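Local coordinates for protein putative peptidase (Chlamydophila abortus, PDB 3CE2) that probably acts as a zinc-dependent oligopeptidase of the M3B peptidase family, cutting a variety of small bioactive peptides, at residues Val473-Phe478 with Phe533-Tyr538; Ser68-Leu73 with Ala146-Tyr151; Ile285-Lys290 with Lys594-Ile599; Ala253-Ala258 with Asn264-Ala269. All coordinates share one frame; numbering follows the deposited sequence.

Three of the four contacts are buried and belong to the peptidase M3 part of the chain. Interaction 1 touches interactions 3 and 4: Val-473 and Ser-477 rest on Val-288 and Ile-285 of interaction 3, and Phe-533 packs on Leu-267 of interaction 4. Interaction 2 stands apart, partly buried and centred about 29 Å from the middle of the chain, where a leucine-bearing helix meets two tyrosines. No hydrogen bond crosses any of them. Aliphatic carbons meet in interaction 1, a phenylalanine edge meets two aliphatic residues in interaction 3, and in interaction 4 a cysteine sulphur joins two helices that follow each other in sequence.

Interaction 1: Val473-Phe478 with Phe533-Tyr538; sequences VLFASF and FYVYQY
Val-535 sends its CG1 methyl against the root of the Phe-475 side chain, 4.0 Å from CB, and the same methyl lies at the edge of the phenyl ring, near its plane. The ring therefore does not stack on the valine. In both residues the first side-chain bond heads for the opposing segment, and CG1 gets its place by standing anti to the valine's own backbone N (chi1 155°). One step further on, Ala-476 CB and Tyr-536 CB meet at 4.2 Å. The alanine ends there, and the two chains come close: CA of Ala-476 and CA of Tyr-536 are 5.7 Å apart. Tyr-536 touches with CB alone, because with CG lodged between its backbone N and carbonyl carbon (chi1 83°) the phenol swings away from helix 451-487. Gln-537 CG lies over one face of that ring, 3.6 Å above it and displaced to the rim, while Phe-533 O approaches the edge in plane. The Tyr-281 ring meets that of Tyr-536 obliquely, and its OH is hydrogen-bonded to Ala-476 O. The Val-535 side chain is about 11 Å from that of Glu-430, which binds zinc together with His-402 and His-406. With neither charge nor hydrogen bond between the segments, the join depends on apolar fit, and three of its four touching residues are buried.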
loop_
_atom_site.group_PDB
_atom_site.type_symbol
_atom_site.label_atom_id
_atom_site.label_comp_id
_atom_site.label_asym_id
_atom_site.label_seq_id
_atom_site.Cartn_x
_atom_site.Cartn_y
_atom_site.Cartn_z
ATOM N N VAL A 473 7.118 11.570 3.902
ATOM C CA VAL A 473 7.887 12.414 3.004
ATOM C C VAL A 473 9.253 12.698 3.653
ATOM O O VAL A 473 10.302 12.762 2.988
ATOM C CB VAL A 473 7.108 13.696 2.680
ATOM C CG1 VAL A 473 7.992 14.692 1.961
ATOM C CG2 VAL A 473 5.877 13.364 1.847
ATOM N N LEU A 474 9.255 12.820 4.971
ATOM C CA LEU A 474 10.533 12.843 5.658
ATOM C C LEU A 474 11.352 11.623 5.245
ATOM O O LEU A 474 12.466 11.796 4.731
ATOM C CB LEU A 474 10.341 12.904 7.168
ATOM C CG LEU A 474 11.527 13.331 8.033
ATOM C CD1 LEU A 474 11.030 13.500 9.424
ATOM C CD2 LEU A 474 12.610 12.303 8.017
ATOM N N PHE A 475 10.804 10.407 5.424
ATOM C CA PHE A 475 11.525 9.182 5.040
ATOM C C PHE A 475 12.009 9.358 3.596
ATOM O O PHE A 475 13.181 9.062 3.271
ATOM C CB PHE A 475 10.712 7.868 5.179
ATOM C CG PHE A 475 10.216 7.524 6.619
ATOM C CD1 PHE A 475 10.799 8.071 7.771
ATOM C CD2 PHE A 475 9.187 6.570 6.809
ATOM C CE1 PHE A 475 10.348 7.703 9.073
ATOM C CE2 PHE A 475 8.745 6.208 8.090
ATOM C CZ PHE A 475 9.335 6.783 9.226
ATOM N N ALA A 476 11.132 9.872 2.736
ATOM C CA ALA A 476 11.474 10.024 1.304
ATOM C C ALA A 476 12.677 10.909 1.039
ATOM O O ALA A 476 13.528 10.540 0.229
ATOM C CB ALA A 476 10.302 10.495 0.504
ATOM N N SER A 477 12.787 12.058 1.699
ATOM C CA SER A 477 13.981 12.874 1.449
ATOM C C SER A 477 15.212 12.205 2.013
ATOM O O SER A 477 16.302 12.244 1.396
ATOM C CB SER A 477 13.869 14.295 1.993
ATOM O OG SER A 477 13.019 14.299 3.096
ATOM N N PHE A 478 15.042 11.590 3.181
ATOM C CA PHE A 478 16.143 10.864 3.775
ATOM C C PHE A 478 16.665 9.844 2.778
ATOM O O PHE A 478 17.861 9.810 2.459
ATOM C CB PHE A 478 15.729 10.168 5.060
ATOM C CG PHE A 478 16.855 9.440 5.699
ATOM C CD1 PHE A 478 18.025 10.107 6.007
ATOM C CD2 PHE A 478 16.778 8.071 5.941
ATOM C CE1 PHE A 478 19.087 9.430 6.579
ATOM C CE2 PHE A 478 17.848 7.385 6.514
ATOM C CZ PHE A 478 18.999 8.067 6.833
ATOM N N PHE A 533 12.623 3.273 -2.588
ATOM C CA PHE A 533 11.777 4.338 -3.047
ATOM C C PHE A 533 10.339 3.936 -3.295
ATOM O O PHE A 533 9.803 4.189 -4.371
ATOM C CB PHE A 533 12.347 4.902 -4.338
ATOM C CG PHE A 533 13.662 5.596 -4.163
ATOM C CD1 PHE A 533 14.847 4.970 -4.533
ATOM C CD2 PHE A 533 13.716 6.879 -3.630
ATOM C CE1 PHE A 533 16.050 5.598 -4.367
ATOM C CE2 PHE A 533 14.924 7.526 -3.477
ATOM C CZ PHE A 533 16.089 6.889 -3.843
ATOM N N TYR A 534 9.690 3.327 -2.322
ATOM C CA TYR A 534 8.280 3.113 -2.529
ATOM C C TYR A 534 7.443 3.890 -1.526
ATOM O O TYR A 534 6.300 4.269 -1.812
ATOM C CB TYR A 534 7.938 1.613 -2.605
ATOM C CG TYR A 534 7.628 0.944 -1.298
ATOM C CD1 TYR A 534 6.317 0.896 -0.831
ATOM C CD2 TYR A 534 8.637 0.322 -0.559
ATOM C CE1 TYR A 534 5.988 0.290 0.371
ATOM C CE2 TYR A 534 8.365 -0.327 0.674
ATOM N N VAL A 535 8.035 4.163 -0.368
ATOM C CA VAL A 535 7.377 4.951 0.672
ATOM C C VAL A 535 6.726 6.280 0.220
ATOM O O VAL A 535 5.612 6.612 0.658
ATOM C CB VAL A 535 8.297 5.129 1.906
ATOM C CG1 VAL A 535 7.952 6.354 2.673
ATOM C CG2 VAL A 535 8.180 3.918 2.814
ATOM N N TYR A 536 7.363 7.020 -0.681
ATOM C CA TYR A 536 6.710 8.237 -1.197
ATOM C C TYR A 536 5.296 7.957 -1.704
ATOM O O TYR A 536 4.417 8.809 -1.589
ATOM C CB TYR A 536 7.558 8.956 -2.261
ATOM C CG TYR A 536 7.414 8.401 -3.645
ATOM C CD1 TYR A 536 6.692 9.093 -4.613
ATOM C CD2 TYR A 536 7.994 7.181 -3.990
ATOM C CE1 TYR A 536 6.539 8.572 -5.914
ATOM C CE2 TYR A 536 7.849 6.651 -5.266
ATOM C CZ TYR A 536 7.119 7.353 -6.227
ATOM O OH TYR A 536 6.972 6.835 -7.494
ATOM N N GLN A 537 5.057 6.752 -2.223
ATOM C CA GLN A 537 3.730 6.414 -2.747
ATOM C C GLN A 537 2.641 6.447 -1.682
ATOM O O GLN A 537 1.464 6.560 -2.006
ATOM C CB GLN A 537 3.717 5.053 -3.436
ATOM C CG GLN A 537 4.879 4.795 -4.374
ATOM C CD GLN A 537 4.776 3.440 -5.055
ATOM O OE1 GLN A 537 3.946 2.622 -4.687
ATOM N NE2 GLN A 537 5.612 3.201 -6.051
ATOM N N TYR A 538 3.005 6.338 -0.411
ATOM C CA TYR A 538 1.973 6.452 0.636
ATOM C C TYR A 538 1.431 7.860 0.644
ATOM O O TYR A 538 0.231 8.086 0.727
ATOM C CB TYR A 538 2.526 6.128 2.024
ATOM C CG TYR A 538 2.911 4.676 2.227
ATOM C CD1 TYR A 538 2.362 3.665 1.435
ATOM C CD2 TYR A 538 3.805 4.312 3.226
ATOM C CE1 TYR A 538 2.711 2.326 1.628
ATOM C CE2 TYR A 538 4.149 2.983 3.436
ATOM C CZ TYR A 538 3.604 2.000 2.637
ATOM O OH TYR A 538 3.961 0.690 2.851
#

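Interaction 2: Ser68-Leu73 with Ala146-Tyr151; sequences SLLSLL and APYRFY
Tyr-148 and Tyr-151 are the flat groups here, and leucine methyls of helix 66-96 come up to both at a slant. Pro-147, just before Tyr-148, lays CB over one face of the Tyr-148 ring, 3.9 Å above the plane and shifted to the rim. Leu-70 CD1 reaches the same ring at CE2, 3.5 Å away. Leu-73 CD1 works closer to the backbone, 3.8 Å from Tyr-148 CB and about as far from CG, the two side chains lying alongside and running opposite ways. The other branch of this leucine serves the second tyrosine: Leu-73 CD2 lies 3.9 Å from Tyr-151 CE2. Leu-73 thus straddles the pair: CG sits anti to the carbonyl carbon (chi1 -59°), and the fork beyond it gives one methyl to each tyrosine. Around them, the ring of His-420 meets that of Tyr-148 and its NE2 is hydrogen-bonded to Pro-147 O, while Phe-77 packs edge-to-face with Tyr-151. Tyr-148 occupies the N-cap position of helix 149-156, and no hydrogen bond links the two segments. This is a helix packed against the start of another, aliphatic side chains against aromatic ones, and it joins the long helix 66-96 to the beginning of helix 149-156 in the largely helical N-terminal part of this M3B peptidase, well away from the annotated zinc sites.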
loop_
_atom_site.group_PDB
_atom_site.type_symbol
_atom_site.label_atom_id
_atom_site.label_comp_id
_atom_site.label_asym_id
_atom_site.label_seq_id
_atom_site.Cartn_x
_atom_site.Cartn_y
_atom_site.Cartn_z
ATOM N N SER A 68 1.733 -13.587 -34.472
ATOM C CA SER A 68 2.190 -14.635 -33.582
ATOM C C SER A 68 2.150 -14.149 -32.135
ATOM O O SER A 68 1.661 -14.841 -31.229
ATOM C CB SER A 68 3.605 -15.062 -33.944
ATOM O OG SER A 68 3.847 -16.359 -33.439
ATOM N N LEU A 69 2.667 -12.942 -31.939
ATOM C CA LEU A 69 2.700 -12.314 -30.635
ATOM C C LEU A 69 1.285 -12.170 -30.125
ATOM O O LEU A 69 0.997 -12.473 -28.980
ATOM C CB LEU A 69 3.385 -10.974 -30.755
ATOM C CG LEU A 69 3.572 -10.054 -29.575
ATOM C CD1 LEU A 69 4.165 -10.797 -28.405
ATOM C CD2 LEU A 69 4.516 -8.927 -30.037
ATOM N N LEU A 70 0.375 -11.759 -30.989
ATOM C CA LEU A 70 -0.992 -11.620 -30.547
ATOM C C LEU A 70 -1.484 -12.973 -30.071
ATOM O O LEU A 70 -2.175 -13.078 -29.066
ATOM C CB LEU A 70 -1.885 -11.091 -31.658
ATOM C CG LEU A 70 -3.366 -11.373 -31.368
ATOM C CD1 LEU A 70 -3.931 -10.402 -30.337
ATOM C CD2 LEU A 70 -4.156 -11.307 -32.626
ATOM N N SER A 71 -1.119 -14.013 -30.800
ATOM C CA SER A 71 -1.488 -15.365 -30.416
ATOM C C SER A 71 -0.933 -15.753 -29.028
ATOM O O SER A 71 -1.662 -16.287 -28.188
ATOM C CB SER A 71 -0.997 -16.351 -31.465
ATOM O OG SER A 71 -1.417 -17.654 -31.123
ATOM N N LEU A 72 0.354 -15.484 -28.809
ATOM C CA LEU A 72 1.009 -15.674 -27.518
ATOM C C LEU A 72 0.266 -15.005 -26.350
ATOM O O LEU A 72 -0.204 -15.686 -25.422
ATOM C CB LEU A 72 2.422 -15.126 -27.597
ATOM C CG LEU A 72 3.162 -15.092 -26.275
ATOM C CD1 LEU A 72 3.057 -16.450 -25.632
ATOM C CD2 LEU A 72 4.624 -14.718 -26.499
ATOM N N LEU A 73 0.160 -13.678 -26.409
ATOM C CA LEU A 73 -0.554 -12.904 -25.404
ATOM C C LEU A 73 -1.947 -13.485 -25.167
ATOM O O LEU A 73 -2.352 -13.707 -24.037
ATOM C CB LEU A 73 -0.700 -11.452 -25.859
ATOM C CG LEU A 73 0.575 -10.677 -26.153
ATOM C CD1 LEU A 73 0.234 -9.245 -26.496
ATOM C CD2 LEU A 73 1.536 -10.716 -24.965
ATOM N N ALA A 146 -3.301 -3.692 -31.043
ATOM C CA ALA A 146 -3.677 -2.377 -30.486
ATOM C C ALA A 146 -4.308 -2.442 -29.092
ATOM O O ALA A 146 -4.106 -1.545 -28.301
ATOM C CB ALA A 146 -4.559 -1.550 -31.466
ATOM N N PRO A 147 -5.114 -3.475 -28.805
ATOM C CA PRO A 147 -5.674 -3.601 -27.439
ATOM C C PRO A 147 -4.655 -3.908 -26.352
ATOM O O PRO A 147 -4.988 -3.828 -25.176
ATOM C CB PRO A 147 -6.663 -4.775 -27.561
ATOM C CG PRO A 147 -6.969 -4.869 -29.078
ATOM C CD PRO A 147 -5.643 -4.508 -29.718
ATOM N N TYR A 148 -3.436 -4.255 -26.748
ATOM C CA TYR A 148 -2.396 -4.687 -25.824
ATOM C C TYR A 148 -1.230 -3.741 -25.926
ATOM O O TYR A 148 -0.088 -4.127 -25.699
ATOM C CB TYR A 148 -1.925 -6.111 -26.150
ATOM C CG TYR A 148 -3.063 -7.094 -26.321
ATOM C CD1 TYR A 148 -3.620 -7.756 -25.219
ATOM C CD2 TYR A 148 -3.615 -7.333 -27.580
ATOM C CE1 TYR A 148 -4.683 -8.639 -25.368
ATOM C CE2 TYR A 148 -4.688 -8.203 -27.739
ATOM C CZ TYR A 148 -5.211 -8.854 -26.633
ATOM O OH TYR A 148 -6.252 -9.729 -26.815
ATOM N N ARG A 149 -1.512 -2.494 -26.262
ATOM C CA ARG A 149 -0.435 -1.529 -26.476
ATOM C C ARG A 149 0.274 -1.119 -25.173
ATOM O O ARG A 149 1.495 -1.114 -25.088
ATOM C CB ARG A 149 -0.963 -0.297 -27.213
ATOM C CG ARG A 149 -0.016 0.212 -28.266
ATOM C CD ARG A 149 -0.182 1.713 -28.479
ATOM N NE ARG A 149 0.918 2.238 -29.304
ATOM C CZ ARG A 149 1.898 3.033 -28.866
ATOM N NH1 ARG A 149 2.840 3.424 -29.703
ATOM N NH2 ARG A 149 1.943 3.442 -27.598
ATOM N N PHE A 150 -0.498 -0.754 -24.164
ATOM C CA PHE A 150 0.081 -0.325 -22.915
ATOM C C PHE A 150 0.844 -1.477 -22.254
ATOM O O PHE A 150 2.008 -1.327 -21.823
ATOM C CB PHE A 150 -0.996 0.174 -21.991
ATOM C CG PHE A 150 -0.484 0.569 -20.665
ATOM C CD1 PHE A 150 0.597 1.447 -20.570
ATOM C CD2 PHE A 150 -1.079 0.080 -19.503
ATOM C CE1 PHE A 150 1.086 1.848 -19.335
ATOM C CE2 PHE A 150 -0.605 0.461 -18.264
ATOM C CZ PHE A 150 0.492 1.352 -18.176
ATOM N N TYR A 151 0.181 -2.625 -22.210
ATOM C CA TYR A 151 0.801 -3.829 -21.749
ATOM C C TYR A 151 2.168 -4.006 -22.398
ATOM O O TYR A 151 3.166 -4.159 -21.713
ATOM C CB TYR A 151 -0.084 -5.038 -22.025
ATOM C CG TYR A 151 0.541 -6.313 -21.517
ATOM C CD1 TYR A 151 0.422 -6.684 -20.181
ATOM C CD2 TYR A 151 1.283 -7.125 -22.358
ATOM C CE1 TYR A 151 1.003 -7.829 -19.708
ATOM C CE2 TYR A 151 1.874 -8.274 -21.885
ATOM C CZ TYR A 151 1.726 -8.605 -20.558
ATOM O OH TYR A 151 2.298 -9.738 -20.094
#

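Interaction 3: Ile285-Lys290 with Lys594-Ile599; sequences IDIVKK and KAFCFI
Phe-596 meets Ile-287 and Val-288 between helices 590-607 and 278-289, and it alone of segment 594-599 touches segment 285-290, although Ile-592 of the same helix also packs on both residues. Taken in sequence order, segment 594-599 starts with Lys-594, whose NZ forms a salt bridge with Glu-556 and whose side chain lies on Cys-547 of helix 536-553. Phe-596 comes two residues later and points its first side-chain bond at the other helix, with CG anti to the carbonyl carbon (chi1 -73°). The ring advances edge first: CE2 lies 3.6 Å from Ile-287 CG2, and CZ lies 4.4 Å from Val-288 CG2, both methyls being near the ring plane. The isoleucine and phenylalanine side chains cross at a slant; CG2 does the touching, while the end of the Ile-287 side chain leads away from Phe-596. Val-288 CA and Phe-596 CA are 9.5 Å apart, so the phenyl ring bridges the interval between the two backbones. This is helix-to-helix packing within the mostly helical peptidase M3 region, bringing together parts of the chain about 300 residues apart, away from the annotated zinc sites. Past Phe-596 the helix turns its other sides to further neighbours. Phe-598 lies on Leu-549 and Glu-550, and its ring forms a cation-pi contact with Lys-602. Ile-599 packs on Ile-465 of helix 451-487, the same helix that meets Val-288 through Phe-470 and Val-473.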
loop_
_atom_site.group_PDB
_atom_site.type_symbol
_atom_site.label_atom_id
_atom_site.label_comp_id
_atom_site.label_asym_id
_atom_site.label_seq_id
_atom_site.Cartn_x
_atom_site.Cartn_y
_atom_site.Cartn_z
ATOM N N ILE A 285 8.815 16.507 -2.114
ATOM C CA ILE A 285 9.651 16.803 -0.951
ATOM C C ILE A 285 9.750 18.313 -0.668
ATOM O O ILE A 285 9.613 18.754 0.487
ATOM C CB ILE A 285 11.072 16.227 -1.117
ATOM C CG1 ILE A 285 11.035 14.698 -1.081
ATOM C CG2 ILE A 285 11.977 16.755 -0.018
ATOM C CD1 ILE A 285 12.273 14.054 -1.671
ATOM N N ASP A 286 9.980 19.104 -1.721
ATOM C CA ASP A 286 10.158 20.537 -1.552
ATOM C C ASP A 286 8.865 21.162 -1.044
ATOM O O ASP A 286 8.863 21.881 -0.032
ATOM C CB ASP A 286 10.669 21.200 -2.836
ATOM C CG ASP A 286 12.001 20.564 -3.351
ATOM O OD1 ASP A 286 12.728 19.928 -2.552
ATOM O OD2 ASP A 286 12.333 20.685 -4.563
ATOM N N ILE A 287 7.752 20.868 -1.700
ATOM C CA ILE A 287 6.497 21.501 -1.292
ATOM C C ILE A 287 6.127 21.113 0.133
ATOM O O ILE A 287 5.685 21.949 0.916
ATOM C CB ILE A 287 5.327 21.223 -2.269
ATOM C CG1 ILE A 287 5.168 22.380 -3.254
ATOM C CG2 ILE A 287 4.045 21.199 -1.526
ATOM C CD1 ILE A 287 6.268 22.467 -4.334
ATOM N N VAL A 288 6.333 19.846 0.474
ATOM C CA VAL A 288 5.984 19.381 1.795
ATOM C C VAL A 288 6.828 20.076 2.862
ATOM O O VAL A 288 6.287 20.562 3.849
ATOM C CB VAL A 288 6.072 17.854 1.908
ATOM C CG1 VAL A 288 5.995 17.445 3.354
ATOM C CG2 VAL A 288 4.916 17.221 1.158
ATOM N N LYS A 289 8.141 20.150 2.658
ATOM C CA LYS A 289 8.995 20.901 3.583
ATOM C C LYS A 289 8.538 22.348 3.748
ATOM O O LYS A 289 8.508 22.858 4.860
ATOM C CB LYS A 289 10.445 20.902 3.117
ATOM C CG LYS A 289 11.142 19.580 3.294
ATOM C CD LYS A 289 12.595 19.658 2.828
ATOM C CE LYS A 289 13.254 18.290 2.914
ATOM N NZ LYS A 289 14.714 18.376 2.625
ATOM N N LYS A 290 8.189 23.017 2.648
ATOM C CA LYS A 290 7.699 24.383 2.763
ATOM C C LYS A 290 6.364 24.471 3.489
ATOM O O LYS A 290 5.931 25.575 3.798
ATOM C CB LYS A 290 7.573 25.066 1.412
ATOM C CG LYS A 290 8.885 25.414 0.721
ATOM C CD LYS A 290 8.553 26.082 -0.590
ATOM C CE LYS A 290 9.458 25.598 -1.704
ATOM N NZ LYS A 290 8.696 25.374 -2.973
ATOM N N LYS A 594 -4.796 21.180 -2.986
ATOM C CA LYS A 594 -6.141 20.746 -2.604
ATOM C C LYS A 594 -6.078 19.869 -1.345
ATOM O O LYS A 594 -6.948 19.935 -0.467
ATOM C CB LYS A 594 -6.810 19.996 -3.760
ATOM C CG LYS A 594 -7.530 20.876 -4.772
ATOM C CD LYS A 594 -8.614 21.671 -4.060
ATOM C CE LYS A 594 -9.625 22.282 -5.006
ATOM N NZ LYS A 594 -10.570 23.131 -4.217
ATOM N N ALA A 595 -5.039 19.050 -1.249
ATOM C CA ALA A 595 -4.848 18.231 -0.068
ATOM C C ALA A 595 -4.642 19.129 1.137
ATOM O O ALA A 595 -5.329 19.000 2.149
ATOM C CB ALA A 595 -3.648 17.313 -0.257
ATOM N N PHE A 596 -3.691 20.047 1.022
ATOM C CA PHE A 596 -3.394 20.964 2.116
ATOM C C PHE A 596 -4.614 21.773 2.566
ATOM O O PHE A 596 -4.808 22.025 3.763
ATOM C CB PHE A 596 -2.250 21.889 1.728
ATOM C CG PHE A 596 -0.915 21.215 1.709
ATOM C CD1 PHE A 596 -0.658 20.141 2.527
ATOM C CD2 PHE A 596 0.104 21.693 0.916
ATOM C CE1 PHE A 596 0.578 19.530 2.533
ATOM C CE2 PHE A 596 1.346 21.087 0.915
ATOM C CZ PHE A 596 1.574 19.992 1.733
ATOM N N CYS A 597 -5.449 22.154 1.611
ATOM C CA CYS A 597 -6.702 22.827 1.946
ATOM C C CYS A 597 -7.550 22.021 2.902
ATOM O O CYS A 597 -8.028 22.521 3.916
ATOM C CB CYS A 597 -7.505 23.123 0.683
ATOM S SG CYS A 597 -6.800 24.491 -0.254
ATOM N N PHE A 598 -7.752 20.765 2.554
ATOM C CA PHE A 598 -8.503 19.858 3.386
ATOM C C PHE A 598 -7.917 19.797 4.797
ATOM O O PHE A 598 -8.642 19.833 5.788
ATOM C CB PHE A 598 -8.471 18.470 2.752
ATOM C CG PHE A 598 -9.298 17.459 3.471
ATOM C CD1 PHE A 598 -10.572 17.132 3.006
ATOM C CD2 PHE A 598 -8.811 16.830 4.605
ATOM C CE1 PHE A 598 -11.340 16.195 3.665
ATOM C CE2 PHE A 598 -9.582 15.891 5.279
ATOM C CZ PHE A 598 -10.849 15.574 4.813
ATOM N N ILE A 599 -6.598 19.708 4.885
ATOM C CA ILE A 599 -5.960 19.553 6.173
ATOM C C ILE A 599 -6.130 20.833 6.984
ATOM O O ILE A 599 -6.511 20.789 8.157
ATOM C CB ILE A 599 -4.491 19.178 5.984
ATOM C CG1 ILE A 599 -4.411 17.810 5.309
ATOM C CG2 ILE A 599 -3.757 19.141 7.287
ATOM C CD1 ILE A 599 -3.133 17.586 4.596
#

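Interaction 4: Ala253-Ala258 with Asn264-Ala269; sequences AHVFYA and NSCLQA
Cys-266 and Val-255 come together through two similar torsions: SG stands anti to the carbonyl carbon of the cysteine (chi1 -55°), and CG2 stands anti to that of the valine. SG is 3.8 Å from Val-255 CG2, and also lies 3.7 Å from Val-255 N, alongside the helix backbone rather than hydrogen-bonded to it. His-254 adds its CB, 4.0 Å from the same sulphur, while its imidazole turns away and is held through ND1 by His-483 NE2. Further along, Ala-258 CB continues the contact. It lies 4.0 Å from Cys-266 CA and 4.1 Å from CB of Ala-269, three residues after Cys-266. Ser-265, at the N-cap, accepts from Gln-268 N through OG in a weak bond of 3.3 Å, and Glu-487 OE2 takes the N-H of Cys-266. The Ser-265 side chain is about 9 Å from a bound zinc ion, evidently the one held by His-484 and His-488 rather than by the HExxH histidines. What results is a tight connection between two consecutive helices of the peptidase M3 region: helix 240-260 is followed, after a short link, by the serine-capped helix 266-271, which sets off across it and not back along it, with a sulphur and small methyls at the interface.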
loop_
_atom_site.group_PDB
_atom_site.type_symbol
_atom_site.label_atom_id
_atom_site.label_comp_id
_atom_site.label_asym_id
_atom_site.label_seq_id
_atom_site.Cartn_x
_atom_site.Cartn_y
_atom_site.Cartn_z
ATOM N N ALA A 253 23.883 -1.588 -2.780
ATOM C CA ALA A 253 23.241 -2.562 -3.650
ATOM C C ALA A 253 22.430 -1.843 -4.736
ATOM O O ALA A 253 22.568 -2.142 -5.920
ATOM C CB ALA A 253 22.371 -3.495 -2.852
ATOM N N HIS A 254 21.608 -0.878 -4.338
ATOM C CA HIS A 254 20.823 -0.148 -5.313
ATOM C C HIS A 254 21.718 0.561 -6.303
ATOM O O HIS A 254 21.438 0.559 -7.503
ATOM C CB HIS A 254 19.879 0.841 -4.647
ATOM C CG HIS A 254 18.882 0.186 -3.759
ATOM N ND1 HIS A 254 18.309 0.826 -2.684
ATOM C CD2 HIS A 254 18.390 -1.072 -3.758
ATOM C CE1 HIS A 254 17.489 -0.007 -2.070
ATOM N NE2 HIS A 254 17.522 -1.169 -2.700
ATOM N N VAL A 255 22.808 1.139 -5.811
ATOM C CA VAL A 255 23.763 1.817 -6.695
ATOM C C VAL A 255 24.370 0.851 -7.699
ATOM O O VAL A 255 24.554 1.187 -8.853
ATOM C CB VAL A 255 24.867 2.483 -5.906
ATOM C CG1 VAL A 255 25.912 3.082 -6.840
ATOM C CG2 VAL A 255 24.272 3.542 -5.006
ATOM N N PHE A 256 24.655 -0.361 -7.254
ATOM C CA PHE A 256 25.210 -1.363 -8.139
ATOM C C PHE A 256 24.238 -1.668 -9.263
ATOM O O PHE A 256 24.612 -1.623 -10.429
ATOM C CB PHE A 256 25.549 -2.622 -7.347
ATOM C CG PHE A 256 25.607 -3.881 -8.173
ATOM C CD1 PHE A 256 26.726 -4.179 -8.942
ATOM C CD2 PHE A 256 24.561 -4.791 -8.141
ATOM C CE1 PHE A 256 26.799 -5.349 -9.669
ATOM C CE2 PHE A 256 24.621 -5.971 -8.868
ATOM C CZ PHE A 256 25.741 -6.242 -9.639
ATOM N N TYR A 257 22.993 -1.969 -8.915
ATOM C CA TYR A 257 21.989 -2.310 -9.919
ATOM C C TYR A 257 21.663 -1.125 -10.839
ATOM O O TYR A 257 21.503 -1.291 -12.039
ATOM C CB TYR A 257 20.705 -2.773 -9.248
ATOM C CG TYR A 257 20.647 -4.224 -8.769
ATOM C CD1 TYR A 257 20.790 -5.289 -9.664
ATOM C CD2 TYR A 257 20.371 -4.528 -7.424
ATOM C CE1 TYR A 257 20.685 -6.616 -9.232
ATOM C CE2 TYR A 257 20.269 -5.854 -6.981
ATOM C CZ TYR A 257 20.426 -6.892 -7.888
ATOM O OH TYR A 257 20.322 -8.212 -7.458
ATOM N N ALA A 258 21.566 0.071 -10.272
ATOM C CA ALA A 258 21.206 1.251 -11.042
ATOM C C ALA A 258 22.230 1.577 -12.120
ATOM O O ALA A 258 21.883 1.805 -13.276
ATOM C CB ALA A 258 21.057 2.452 -10.121
ATOM N N ASN A 264 20.706 6.844 -14.426
ATOM C CA ASN A 264 21.543 7.933 -13.943
ATOM C C ASN A 264 21.509 8.160 -12.442
ATOM O O ASN A 264 22.146 9.090 -11.939
ATOM C CB ASN A 264 21.128 9.240 -14.622
ATOM C CG ASN A 264 21.534 9.288 -16.079
ATOM O OD1 ASN A 264 22.673 8.960 -16.432
ATOM N ND2 ASN A 264 20.606 9.696 -16.936
ATOM N N SER A 265 20.739 7.343 -11.732
ATOM C CA SER A 265 20.605 7.451 -10.283
ATOM C C SER A 265 19.637 6.365 -9.867
ATOM O O SER A 265 18.955 5.803 -10.720
ATOM C CB SER A 265 20.037 8.803 -9.896
ATOM O OG SER A 265 18.705 8.879 -10.348
ATOM N N CYS A 266 19.563 6.077 -8.568
ATOM C CA CYS A 266 18.740 4.966 -8.082
ATOM C C CYS A 266 17.281 5.335 -8.125
ATOM O O CYS A 266 16.429 4.485 -8.410
ATOM C CB CYS A 266 19.134 4.585 -6.661
ATOM S SG CYS A 266 20.876 4.222 -6.516
ATOM N N LEU A 267 17.007 6.610 -7.836
ATOM C CA LEU A 267 15.671 7.164 -7.963
ATOM C C LEU A 267 15.086 6.883 -9.346
ATOM O O LEU A 267 13.962 6.379 -9.453
ATOM C CB LEU A 267 15.678 8.664 -7.691
ATOM C CG LEU A 267 14.311 9.361 -7.762
ATOM C CD1 LEU A 267 13.338 8.924 -6.647
ATOM C CD2 LEU A 267 14.520 10.846 -7.714
ATOM N N GLN A 268 15.846 7.181 -10.401
ATOM C CA GLN A 268 15.342 6.974 -11.777
ATOM C C GLN A 268 15.134 5.512 -12.017
ATOM O O GLN A 268 14.194 5.127 -12.701
ATOM C CB GLN A 268 16.283 7.527 -12.847
ATOM C CG GLN A 268 16.358 9.054 -12.879
ATOM C CD GLN A 268 17.106 9.612 -14.098
ATOM O OE1 GLN A 268 18.103 9.041 -14.552
ATOM N NE2 GLN A 268 16.621 10.743 -14.620
ATOM N N ALA A 269 16.012 4.695 -11.445
ATOM C CA ALA A 269 15.869 3.246 -11.554
ATOM C C ALA A 269 14.547 2.780 -10.965
ATOM O O ALA A 269 13.869 1.944 -11.540
ATOM C CB ALA A 269 17.048 2.516 -10.888
#